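Local coordinates for dihydrolipoyl dehydrogenase (Elizabethkingia anophelis NUHP1, PDB 6UZI), which probably catalyses the NAD(+)-dependent reoxidation of protein-bound dihydrolipoyl groups to lipoyl groups, using FAD and a redox-active disulfide, at residues A[381-387]-A[405-411]; A[445-449]-A[459-463]. All blocks are in the same frame, centred on the assembly; numbering follows the deposited sequence.

How the contacts relate
Both contacts lie in the C-terminal dimerisation domain, their centres 12 Å apart, and follow one another along the chain. Contact 1 pairs two strands of the domain's antiparallel sheet; contact 2 joins helix 458-469, packed on that sheet, to the C-terminal side of helix 443-447. They touch directly: F387 CD1 lies 3.5 Å from E462 CB, I405 CG1 lies 3.6 Å from A459 CB, and I407 CD1 lies 3.7 Å from I460 O. Contact 2 is a little nearer the zinc: the side chain of K461 is about 6 Å from a bound zinc ion and that of F387 in contact 1 about 8 Å. The K461 side chain is also about 12 Å from a bound FAD.

Contact 1. Residues A[381-387]-A[405-411]; sequences AYKTGSF and IKILADE
This is an antiparallel strand pair at one margin of the five-stranded sheet of the dimerisation domain, where strand 382-388 is outermost within the chain and strand 404-410 is its inner neighbour. Both are extended (phi/psi -121°/146° at G385, -121°/133° at I407). The short strand axes approach to 4.5 Å with 153° between their N-to-C directions. The register is unbroken, from Y382 opposite D410 to F387 opposite I405, with K383-A409, G385-I407 and F387-I405 as hydrogen-bonded pairs. Each has two bonds: K383 N to A409 O 2.7 Å and A409 N to K383 O 3.1 Å; G385 N to I407 O 2.8 Å and I407 N to G385 O 2.9 Å; F387 N to I405 O 3.0 Å and I405 N to F387 O 3.0 Å. Beyond D410 the ladder gains one more, E411 N to A381 O at 3.1 Å.

The non-hydrogen-bonded pairs T384-L408 and S386-K406 point to one face. There L408 (chi1 m, chi2 t) brings CD2 to 3.6 Å from T384 OG1 and 4.0 Å from Y382 CD1; Y382, with chi1 p, also packs on helix 372-377. K406 is extended, all chi angles t, and its NZ forms salt bridges with D222 and E372. On the other face, K383 (m, t, m, t) lays its CG 3.9 Å from E411 CG and its CE 4.0 Å from A409 CB before NZ reaches a salt bridge with D414. An antiparallel sheet whose face bearing F387, I405 and I407 lies against helix 458-469 is characteristic of the dimerisation domain of pyridine nucleotide-disulfide oxidoreductases.

Contact 2. Residues A[445-449]-A[459-463]; sequences DIARI and AIKEA
In segment 445-449, residues 445-447 are helical and I449 lies in an extended conformation, phi/psi -86°/140°; R448 N to D445 O and I449 N to I446 O, both 3.3 Å, are its internal backbone bonds. Segment 459-463 is regular helix, with A463 N bonded to A459 O at 2.9 Å. The nearest CA atoms are those of A447 and K461, 5.0 Å apart, yet the two segments bury just 202 Å² between them.

K461 dominates the interface. Its side chain is extended through chi3 (t, t, t) and then turns at chi4 (p, 68°), so that NZ donates to A447 O at 2.9 Å and to I449 O at 3.2 Å. I449 O also pairs with H451. Alongside, I446 and I460 make a looser apolar contact, CG2 to CG2 at 4.3 Å, and both side chains also meet E432 of helix 426-438. The CA-to-CB bond of R448 points away from segment 459-463, and its NH1 forms a salt bridge with E341 of the second subunit, while I446 packs on V435 of that subunit.

The lysine side chain thus bonds one carbonyl at the C-terminal side of helix 443-447, A447 O, and one in the loop beyond, I449 O. This joins two helices of the dimerisation domain beside the subunit interface, at the sequence flanking H453 and E458, which bind zinc in this structure.

Contact 1. Residues A[381-387]-A[405-411]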
ATOM      1  N   ALA A 381     -18.556   7.976  24.044  1.00 50.51           N
ATOM      2  CA  ALA A 381     -17.478   8.903  24.354  1.00 41.16           C
ATOM      3  C   ALA A 381     -16.224   8.483  23.595  1.00 42.70           C
ATOM      4  O   ALA A 381     -15.683   7.399  23.835  1.00 54.08           O
ATOM      5  CB  ALA A 381     -17.232   8.930  25.857  1.00 41.27           C
ATOM      6  N   TYR A 382     -15.738   9.343  22.702  1.00 42.01           N
ATOM      7  CA  TYR A 382     -14.652   8.957  21.812  1.00 45.90           C
ATOM      8  C   TYR A 382     -13.594  10.051  21.742  1.00 51.72           C
ATOM      9  O   TYR A 382     -13.876  11.231  21.973  1.00 55.08           O
ATOM     10  CB  TYR A 382     -15.174   8.648  20.395  1.00 35.93           C
ATOM     11  CG  TYR A 382     -15.773   9.844  19.694  1.00 32.76           C
ATOM     12  CD1 TYR A 382     -15.002  10.638  18.846  1.00 42.15           C
ATOM     13  CD2 TYR A 382     -17.101  10.198  19.890  1.00 41.65           C
ATOM     14  CE1 TYR A 382     -15.542  11.748  18.205  1.00 38.52           C
ATOM     15  CE2 TYR A 382     -17.656  11.307  19.249  1.00 46.46           C
ATOM     16  CZ  TYR A 382     -16.869  12.076  18.411  1.00 45.37           C
ATOM     17  OH  TYR A 382     -17.408  13.172  17.784  1.00 45.71           O
ATOM     18  N   LYS A 383     -12.367   9.628  21.423  1.00 47.83           N
ATOM     19  CA  LYS A 383     -11.231  10.485  21.106  1.00 48.78           C
ATOM     20  C   LYS A 383     -10.977  10.458  19.607  1.00 47.89           C
ATOM     21  O   LYS A 383     -11.344   9.506  18.916  1.00 43.71           O
ATOM     22  CB  LYS A 383      -9.949  10.032  21.817  1.00 42.86           C
ATOM     23  CG  LYS A 383     -10.030   9.923  23.303  1.00 49.46           C
ATOM     24  CD  LYS A 383      -8.693   9.487  23.880  1.00 55.36           C
ATOM     25  CE  LYS A 383      -8.374   8.038  23.537  1.00 52.22           C
ATOM     26  NZ  LYS A 383      -7.145   7.554  24.234  1.00 43.11           N
ATOM     27  N   THR A 384     -10.343  11.518  19.109  1.00 50.24           N
ATOM     28  CA  THR A 384      -9.962  11.626  17.707  1.00 45.93           C
ATOM     29  C   THR A 384      -8.459  11.848  17.592  1.00 45.85           C
ATOM     30  O   THR A 384      -7.893  12.683  18.304  1.00 52.10           O
ATOM     31  CB  THR A 384     -10.710  12.767  17.011  1.00 45.81           C
ATOM     32  OG1 THR A 384     -12.120  12.519  17.059  1.00 46.37           O
ATOM     33  CG2 THR A 384     -10.266  12.894  15.568  1.00 50.70           C
ATOM     34  N   GLY A 385      -7.818  11.088  16.712  1.00 35.76           N
ATOM     35  CA  GLY A 385      -6.447  11.346  16.319  1.00 37.74           C
ATOM     36  C   GLY A 385      -6.400  11.570  14.820  1.00 47.49           C
ATOM     37  O   GLY A 385      -7.175  10.980  14.068  1.00 47.83           O
ATOM     38  N   SER A 386      -5.494  12.442  14.385  1.00 47.42           N
ATOM     39  CA  SER A 386      -5.502  12.865  12.987  1.00 36.83           C
ATOM     40  C   SER A 386      -4.113  13.344  12.589  1.00 45.87           C
ATOM     41  O   SER A 386      -3.573  14.260  13.214  1.00 64.44           O
ATOM     42  CB  SER A 386      -6.542  13.964  12.788  1.00 43.60           C
ATOM     43  OG  SER A 386      -6.772  14.212  11.416  1.00 68.09           O
ATOM     44  N   PHE A 387      -3.532  12.730  11.558  1.00 42.28           N
ATOM     45  CA  PHE A 387      -2.228  13.140  11.046  1.00 43.18           C
ATOM     46  C   PHE A 387      -2.301  13.396   9.546  1.00 40.80           C
ATOM     47  O   PHE A 387      -2.888  12.599   8.810  1.00 36.51           O
ATOM     48  CB  PHE A 387      -1.165  12.078  11.337  1.00 40.91           C
ATOM     49  CG  PHE A 387       0.223  12.495  10.964  1.00 42.93           C
ATOM     50  CD1 PHE A 387       0.983  13.279  11.824  1.00 45.75           C
ATOM     51  CD2 PHE A 387       0.777  12.097   9.761  1.00 40.51           C
ATOM     52  CE1 PHE A 387       2.268  13.665  11.491  1.00 41.77           C
ATOM     53  CE2 PHE A 387       2.062  12.479   9.420  1.00 45.70           C
ATOM     54  CZ  PHE A 387       2.809  13.267  10.291  1.00 42.65           C
ATOM     55  N   ILE A 405      -5.088  10.828   7.778  1.00 38.72           N
ATOM     56  CA  ILE A 405      -5.476   9.595   8.455  1.00 27.62           C
ATOM     57  C   ILE A 405      -6.166   9.973   9.757  1.00 34.25           C
ATOM     58  O   ILE A 405      -5.656  10.803  10.521  1.00 34.80           O
ATOM     59  CB  ILE A 405      -4.267   8.687   8.726  1.00 28.12           C
ATOM     60  CG1 ILE A 405      -3.523   8.399   7.424  1.00 30.38           C
ATOM     61  CG2 ILE A 405      -4.716   7.407   9.411  1.00 23.19           C
ATOM     62  CD1 ILE A 405      -4.231   7.411   6.547  1.00 25.93           C
ATOM     63  N   LYS A 406      -7.324   9.372  10.004  1.00 30.89           N
ATOM     64  CA  LYS A 406      -8.151   9.720  11.149  1.00 28.06           C
ATOM     65  C   LYS A 406      -8.509   8.460  11.917  1.00 32.26           C
ATOM     66  O   LYS A 406      -9.022   7.499  11.337  1.00 38.68           O
ATOM     67  CB  LYS A 406      -9.408  10.466  10.694  1.00 27.85           C
ATOM     68  CG  LYS A 406     -10.478  10.639  11.762  1.00 28.16           C
ATOM     69  CD  LYS A 406     -11.771  11.168  11.138  1.00 34.56           C
ATOM     70  CE  LYS A 406     -12.725  11.707  12.197  1.00 34.61           C
ATOM     71  NZ  LYS A 406     -13.961  12.252  11.587  1.00 30.56           N
ATOM     72  N   ILE A 407      -8.238   8.464  13.217  1.00 32.87           N
ATOM     73  CA  ILE A 407      -8.500   7.323  14.082  1.00 32.02           C
ATOM     74  C   ILE A 407      -9.454   7.758  15.186  1.00 38.44           C
ATOM     75  O   ILE A 407      -9.257   8.809  15.807  1.00 35.71           O
ATOM     76  CB  ILE A 407      -7.200   6.756  14.680  1.00 34.90           C
ATOM     77  CG1 ILE A 407      -6.367   6.076  13.593  1.00 29.32           C
ATOM     78  CG2 ILE A 407      -7.517   5.775  15.810  1.00 26.28           C
ATOM     79  CD1 ILE A 407      -4.998   5.605  14.073  1.00 29.85           C
ATOM     80  N   LEU A 408     -10.482   6.949  15.424  1.00 40.31           N
ATOM     81  CA  LEU A 408     -11.428   7.145  16.511  1.00 38.34           C
ATOM     82  C   LEU A 408     -11.195   6.060  17.556  1.00 42.86           C
ATOM     83  O   LEU A 408     -11.109   4.873  17.217  1.00 37.86           O
ATOM     84  CB  LEU A 408     -12.864   7.096  15.991  1.00 37.36           C
ATOM     85  CG  LEU A 408     -13.187   8.084  14.872  1.00 41.56           C
ATOM     86  CD1 LEU A 408     -14.521   7.760  14.218  1.00 36.02           C
ATOM     87  CD2 LEU A 408     -13.199   9.493  15.421  1.00 50.31           C
ATOM     88  N   ALA A 409     -11.089   6.466  18.823  1.00 45.03           N
ATOM     89  CA  ALA A 409     -10.798   5.552  19.917  1.00 37.12           C
ATOM     90  C   ALA A 409     -11.735   5.808  21.087  1.00 42.69           C
ATOM     91  O   ALA A 409     -12.140   6.947  21.334  1.00 52.85           O
ATOM     92  CB  ALA A 409      -9.349   5.699  20.383  1.00 35.83           C
ATOM     93  N   ASP A 410     -12.072   4.738  21.813  1.00 44.96           N
ATOM     94  CA  ASP A 410     -12.890   4.881  23.015  1.00 45.36           C
ATOM     95  C   ASP A 410     -12.116   5.683  24.054  1.00 40.85           C
ATOM     96  O   ASP A 410     -10.950   5.395  24.332  1.00 44.51           O
ATOM     97  CB  ASP A 410     -13.274   3.503  23.575  1.00 43.03           C
ATOM     98  CG  ASP A 410     -14.291   3.587  24.717  1.00 51.73           C
ATOM     99  OD1 ASP A 410     -13.882   3.555  25.903  1.00 52.28           O
ATOM    100  OD2 ASP A 410     -15.500   3.722  24.430  1.00 55.29           O
ATOM    101  N   GLU A 411     -12.766   6.690  24.636  1.00 40.94           N
ATOM    102  CA  GLU A 411     -12.045   7.576  25.541  1.00 46.93           C
ATOM    103  C   GLU A 411     -11.593   6.862  26.811  1.00 54.01           C
ATOM    104  O   GLU A 411     -10.514   7.163  27.332  1.00 62.25           O
ATOM    105  CB  GLU A 411     -12.903   8.790  25.883  1.00 53.02           C
ATOM    106  CG  GLU A 411     -12.132   9.880  26.601  1.00 64.79           C
ATOM    107  CD  GLU A 411     -12.138   9.709  28.107  1.00 83.25           C
ATOM    108  OE1 GLU A 411     -13.214   9.406  28.668  1.00 88.81           O
ATOM    109  OE2 GLU A 411     -11.064   9.871  28.728  1.00 88.40           O
TER

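Contact 2. Residues A[445-449]-A[459-463]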
ATOM      1  N   ASP A 445      -1.634   0.667  21.279  1.00 36.70           N
ATOM      2  CA  ASP A 445      -1.053  -0.531  20.679  1.00 37.76           C
ATOM      3  C   ASP A 445      -0.420  -0.212  19.334  1.00 46.44           C
ATOM      4  O   ASP A 445       0.750  -0.528  19.090  1.00 56.25           O
ATOM      5  CB  ASP A 445      -2.115  -1.617  20.511  1.00 41.71           C
ATOM      6  CG  ASP A 445      -2.492  -2.282  21.820  1.00 51.46           C
ATOM      7  OD1 ASP A 445      -1.713  -2.184  22.795  1.00 61.82           O
ATOM      8  OD2 ASP A 445      -3.568  -2.917  21.862  1.00 48.04           O
ATOM      9  N   ILE A 446      -1.185   0.430  18.451  1.00 38.59           N
ATOM     10  CA  ILE A 446      -0.688   0.762  17.121  1.00 35.47           C
ATOM     11  C   ILE A 446       0.430   1.790  17.205  1.00 35.96           C
ATOM     12  O   ILE A 446       1.391   1.748  16.429  1.00 41.90           O
ATOM     13  CB  ILE A 446      -1.857   1.245  16.242  1.00 36.43           C
ATOM     14  CG1 ILE A 446      -2.887   0.126  16.113  1.00 31.72           C
ATOM     15  CG2 ILE A 446      -1.371   1.699  14.868  1.00 28.15           C
ATOM     16  CD1 ILE A 446      -2.298  -1.181  15.615  1.00 29.16           C
ATOM     17  N   ALA A 447       0.333   2.718  18.158  1.00 36.70           N
ATOM     18  CA  ALA A 447       1.338   3.764  18.283  1.00 34.45           C
ATOM     19  C   ALA A 447       2.717   3.221  18.640  1.00 46.22           C
ATOM     20  O   ALA A 447       3.724   3.852  18.302  1.00 46.99           O
ATOM     21  CB  ALA A 447       0.895   4.767  19.346  1.00 35.49           C
ATOM     22  N   ARG A 448       2.791   2.041  19.250  1.00 49.36           N
ATOM     23  CA  ARG A 448       4.051   1.482  19.716  1.00 52.19           C
ATOM     24  C   ARG A 448       4.631   0.442  18.771  1.00 60.73           C
ATOM     25  O   ARG A 448       5.728  -0.064  19.028  1.00 66.23           O
ATOM     26  CB  ARG A 448       3.868   0.876  21.108  1.00 52.86           C
ATOM     27  CG  ARG A 448       3.712   1.929  22.184  1.00 54.73           C
ATOM     28  CD  ARG A 448       3.511   1.318  23.554  1.00 56.60           C
ATOM     29  NE  ARG A 448       3.342   2.356  24.566  1.00 62.35           N
ATOM     30  CZ  ARG A 448       4.338   3.076  25.075  1.00 71.23           C
ATOM     31  NH1 ARG A 448       5.589   2.867  24.678  1.00 72.25           N
ATOM     32  NH2 ARG A 448       4.080   4.004  25.987  1.00 76.16           N
ATOM     33  N   ILE A 449       3.919   0.104  17.709  1.00 57.20           N
ATOM     34  CA  ILE A 449       4.361  -0.894  16.745  1.00 51.01           C
ATOM     35  C   ILE A 449       5.255  -0.235  15.706  1.00 48.93           C
ATOM     36  O   ILE A 449       4.989   0.885  15.262  1.00 48.12           O
ATOM     37  CB  ILE A 449       3.145  -1.581  16.098  1.00 47.53           C
ATOM     38  CG1 ILE A 449       2.535  -2.592  17.069  1.00 35.15           C
ATOM     39  CG2 ILE A 449       3.501  -2.204  14.761  1.00 54.99           C
ATOM     40  CD1 ILE A 449       1.360  -3.323  16.503  1.00 33.55           C
ATOM     41  N   ALA A 459       1.768   7.427   8.730  1.00 40.87           N
ATOM     42  CA  ALA A 459       0.685   8.331   9.091  1.00 39.88           C
ATOM     43  C   ALA A 459      -0.312   7.651  10.011  1.00 41.04           C
ATOM     44  O   ALA A 459      -0.884   8.301  10.894  1.00 47.84           O
ATOM     45  CB  ALA A 459      -0.021   8.839   7.835  1.00 34.05           C
ATOM     46  N   ILE A 460      -0.499   6.340   9.861  1.00 30.79           N
ATOM     47  CA  ILE A 460      -1.353   5.617  10.796  1.00 34.75           C
ATOM     48  C   ILE A 460      -0.730   5.627  12.185  1.00 39.74           C
ATOM     49  O   ILE A 460      -1.397   5.939  13.182  1.00 31.09           O
ATOM     50  CB  ILE A 460      -1.601   4.184  10.302  1.00 32.94           C
ATOM     51  CG1 ILE A 460      -2.140   4.198   8.879  1.00 34.92           C
ATOM     52  CG2 ILE A 460      -2.589   3.492  11.208  1.00 25.99           C
ATOM     53  CD1 ILE A 460      -2.199   2.826   8.263  1.00 33.86           C
ATOM     54  N   LYS A 461       0.566   5.300  12.264  1.00 36.44           N
ATOM     55  CA  LYS A 461       1.265   5.313  13.544  1.00 32.88           C
ATOM     56  C   LYS A 461       1.188   6.686  14.202  1.00 46.51           C
ATOM     57  O   LYS A 461       0.936   6.789  15.411  1.00 43.13           O
ATOM     58  CB  LYS A 461       2.720   4.887  13.345  1.00 36.73           C
ATOM     59  CG  LYS A 461       3.591   5.012  14.584  1.00 41.49           C
ATOM     60  CD  LYS A 461       5.061   4.988  14.217  1.00 43.82           C
ATOM     61  CE  LYS A 461       5.948   5.036  15.449  1.00 40.39           C
ATOM     62  NZ  LYS A 461       5.839   3.802  16.259  1.00 45.46           N
ATOM     63  N   GLU A 462       1.377   7.755  13.419  1.00 47.22           N
ATOM     64  CA  GLU A 462       1.342   9.097  13.990  1.00 45.37           C
ATOM     65  C   GLU A 462      -0.062   9.459  14.464  1.00 40.49           C
ATOM     66  O   GLU A 462      -0.224  10.048  15.539  1.00 46.90           O
ATOM     67  CB  GLU A 462       1.847  10.122  12.978  1.00 32.04           C
ATOM     68  CG  GLU A 462       3.339  10.056  12.661  1.00 33.71           C
ATOM     69  CD  GLU A 462       4.238  10.464  13.826  1.00 43.34           C
ATOM     70  OE1 GLU A 462       3.873  11.392  14.573  1.00 49.49           O
ATOM     71  OE2 GLU A 462       5.350   9.907  13.955  1.00 50.75           O
ATOM     72  N   ALA A 463      -1.090   9.112  13.684  1.00 35.63           N
ATOM     73  CA  ALA A 463      -2.461   9.378  14.118  1.00 40.19           C
ATOM     74  C   ALA A 463      -2.794   8.625  15.401  1.00 44.90           C
ATOM     75  O   ALA A 463      -3.465   9.167  16.290  1.00 45.86           O
ATOM     76  CB  ALA A 463      -3.452   9.008  13.015  1.00 30.20           C
TER